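Local coordinates for NlpC/P60 domain-containing protein (Mycobacterium avium subsp. paratuberculosis, PDB 3GT2), which is an antigen of uncharacterised function whose P60 domain, the piece described here, probably acts as a cysteine peptidase of the C40 family, at residues Y64-I69 and M136-L140. Sequence-based numbering, arbitrary orientation.
Sequences YAGAGI and MVRVL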
ATOM      1  N   TYR A  64       5.126   3.490  -3.768  1.00 14.40           N
ATOM      2  CA  TYR A  64       4.851   3.645  -5.197  1.00 12.01           C
ATOM      3  C   TYR A  64       5.558   4.844  -5.845  1.00 14.25           C
ATOM      4  O   TYR A  64       5.808   4.845  -7.042  1.00 17.08           O
ATOM      5  CB  TYR A  64       3.332   3.602  -5.476  1.00 13.51           C
ATOM      6  CG  TYR A  64       2.784   2.199  -5.275  1.00 17.43           C
ATOM      7  CD1 TYR A  64       2.543   1.705  -4.005  1.00 17.55           C
ATOM      8  CD2 TYR A  64       2.573   1.353  -6.353  1.00 22.94           C
ATOM      9  CE1 TYR A  64       2.070   0.408  -3.809  1.00 18.27           C
ATOM     10  CE2 TYR A  64       2.102   0.063  -6.170  1.00 16.54           C
ATOM     11  CZ  TYR A  64       1.861  -0.408  -4.905  1.00 15.18           C
ATOM     12  OH  TYR A  64       1.401  -1.700  -4.728  1.00 23.19           O
ATOM     13  N   ALA A  65       5.933   5.839  -5.044  1.00 15.40           N
ATOM     14  CA  ALA A  65       6.657   6.987  -5.582  1.00 16.00           C
ATOM     15  C   ALA A  65       7.949   6.563  -6.273  1.00 21.48           C
ATOM     16  O   ALA A  65       8.415   7.244  -7.177  1.00 23.01           O
ATOM     17  CB  ALA A  65       6.948   7.982  -4.490  1.00 21.97           C
ATOM     18  N   GLY A  66       8.518   5.434  -5.851  1.00 25.54           N
ATOM     19  CA  GLY A  66       9.733   4.912  -6.457  1.00 27.93           C
ATOM     20  C   GLY A  66       9.596   4.519  -7.921  1.00 28.96           C
ATOM     21  O   GLY A  66      10.578   4.498  -8.660  1.00 30.08           O
ATOM     22  N   ALA A  67       8.374   4.207  -8.340  1.00 23.24           N
ATOM     23  CA  ALA A  67       8.110   3.841  -9.728  1.00 25.45           C
ATOM     24  C   ALA A  67       7.642   5.037 -10.557  1.00 25.77           C
ATOM     25  O   ALA A  67       7.205   4.873 -11.694  1.00 29.40           O
ATOM     26  CB  ALA A  67       7.084   2.719  -9.793  1.00 25.60           C
ATOM     27  N   GLY A  68       7.732   6.232  -9.982  1.00 25.74           N
ATOM     28  CA  GLY A  68       7.330   7.445 -10.676  1.00 28.77           C
ATOM     29  C   GLY A  68       5.817   7.593 -10.709  1.00 27.50           C
ATOM     30  O   GLY A  68       5.256   8.140 -11.654  1.00 32.62           O
ATOM     31  N   ILE A  69       5.164   7.108  -9.659  1.00 22.71           N
ATOM     32  CA  ILE A  69       3.725   7.201  -9.510  1.00 24.88           C
ATOM     33  C   ILE A  69       3.399   7.993  -8.253  1.00 23.36           C
ATOM     34  O   ILE A  69       3.983   7.754  -7.195  1.00 25.55           O
ATOM     35  CB  ILE A  69       3.100   5.792  -9.396  1.00 26.52           C
ATOM     36  CG1 ILE A  69       3.229   5.045 -10.726  1.00 33.75           C
ATOM     37  CG2 ILE A  69       1.638   5.864  -8.935  1.00 31.16           C
ATOM     38  CD1 ILE A  69       2.826   3.594 -10.644  1.00 39.29           C
HETATM   39  N   MSE A 136      -9.197  -6.084  -5.996  1.00 16.02           N
HETATM   40  CA  MSE A 136      -7.891  -5.489  -5.788  1.00 16.07           C
HETATM   41  C   MSE A 136      -7.621  -4.500  -6.921  1.00 16.68           C
HETATM   42  O   MSE A 136      -8.413  -4.409  -7.861  1.00 19.30           O
HETATM   43  CB  MSE A 136      -6.822  -6.579  -5.687  1.00 18.95           C
HETATM   44  CG  MSE A 136      -7.049  -7.429  -4.464  1.00 23.72           C
HETATM   45 SE   MSE A 136      -5.934  -8.999  -4.355  1.00 29.43          SE
HETATM   46  CE  MSE A 136      -4.164  -8.168  -4.489  1.00 19.04           C
ATOM     47  N   VAL A 137      -6.532  -3.741  -6.825  1.00 14.20           N
ATOM     48  CA  VAL A 137      -6.255  -2.698  -7.813  1.00 13.75           C
ATOM     49  C   VAL A 137      -4.827  -2.802  -8.307  1.00 18.37           C
ATOM     50  O   VAL A 137      -3.891  -2.915  -7.510  1.00 20.24           O
ATOM     51  CB  VAL A 137      -6.477  -1.276  -7.235  1.00 20.21           C
ATOM     52  CG1 VAL A 137      -6.003  -0.203  -8.228  1.00 18.40           C
ATOM     53  CG2 VAL A 137      -7.942  -1.078  -6.864  1.00 19.65           C
ATOM     54  N   ARG A 138      -4.666  -2.781  -9.624  1.00 15.63           N
ATOM     55  CA  ARG A 138      -3.339  -2.745 -10.227  1.00 16.56           C
ATOM     56  C   ARG A 138      -3.042  -1.353 -10.768  1.00 20.69           C
ATOM     57  O   ARG A 138      -3.842  -0.790 -11.512  1.00 18.97           O
ATOM     58  CB  ARG A 138      -3.254  -3.785 -11.341  1.00 15.58           C
ATOM     59  CG  ARG A 138      -1.914  -3.848 -12.058  1.00 17.70           C
ATOM     60  CD  ARG A 138      -1.845  -5.131 -12.880  1.00 19.71           C
ATOM     61  NE  ARG A 138      -2.046  -6.304 -12.027  1.00 24.27           N
ATOM     62  CZ  ARG A 138      -2.471  -7.488 -12.460  1.00 27.97           C
ATOM     63  NH1 ARG A 138      -2.748  -7.668 -13.745  1.00 25.70           N
ATOM     64  NH2 ARG A 138      -2.623  -8.497 -11.608  1.00 25.55           N
ATOM     65  N   VAL A 139      -1.901  -0.786 -10.386  1.00 16.91           N
ATOM     66  CA  VAL A 139      -1.538   0.534 -10.890  1.00 22.80           C
ATOM     67  C   VAL A 139      -0.247   0.509 -11.694  1.00 30.15           C
ATOM     68  O   VAL A 139       0.104   1.496 -12.338  1.00 35.64           O
ATOM     69  CB  VAL A 139      -1.427   1.584  -9.758  1.00 27.00           C
ATOM     70  CG1 VAL A 139      -2.787   1.823  -9.114  1.00 28.30           C
ATOM     71  CG2 VAL A 139      -0.402   1.151  -8.709  1.00 25.43           C
ATOM     72  N   LEU A 140       0.464  -0.612 -11.645  1.00 28.32           N
ATOM     73  CA  LEU A 140       1.703  -0.755 -12.402  1.00 29.60           C
ATOM     74  C   LEU A 140       1.466  -1.548 -13.683  1.00 37.77           C
ATOM     75  O   LEU A 140       1.845  -1.109 -14.766  1.00 45.17           O
ATOM     76  CB  LEU A 140       2.789  -1.414 -11.548  1.00 30.25           C
ATOM     77  CG  LEU A 140       3.260  -0.590 -10.341  1.00 35.95           C
ATOM     78  CD1 LEU A 140       4.147  -1.403  -9.408  1.00 37.92           C
ATOM     79  CD2 LEU A 140       3.975   0.685 -10.790  1.00 37.94           C
TER
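In this NlpC/P60 domain, the C-terminal end of helix 56-65 and the turn running out of it pack against the end of the modelled chain, where Val139 and Leu140 run on from strand 136-138 and meet Tyr64, Ala67 and Ile69. No hydrogen bond joins the two segments, and the pairing is apolar, burying 203 Å² in all. The Tyr64 ring approaches obliquely along its CD2-CE2 side: CE2 lies 3.7 Å from Val139 CG2 and 4.1 Å from Leu140 CD1, so both side chains meet the same ring carbon. Val139 crosses the tyrosine at about a right angle; with CG1 anti to the carbonyl carbon (chi1 -66°), CG2 falls between the backbone N and the carbonyl carbon and is the methyl that reaches the ring. Beyond the contact, the Tyr64 hydroxyl is hydrogen-bonded to Gly93 O, which helps hold the far end of the ring, while Val19 of helix 7-24 and Leu95 and Met108 on strands 95-98 and 105-111 also touch this side chain.

The fold element on the helix side is a type I beta turn, Ala65 to Gly68, by the backbone angles of Gly66 and Ala67, closed by Gly68 N to Ala65 O at 3.1 Å. Gly68, the last residue of the turn, has a positive phi (77°), and the chain continues to Ile69. The turn presents Ala67 CB to Leu140 CD2 at 3.8 Å. Leu140 divides its branches, CD1 to the tyrosine ring and CD2 to Ala67 CB. Ile69 reaches across with CD1, which lies 3.8 Å from Val139 O and, more loosely, 4.5 Å from Val139 CG2. Leu140 also rests on Thr16 of helix 7-24, whose Val19 touches Ala67.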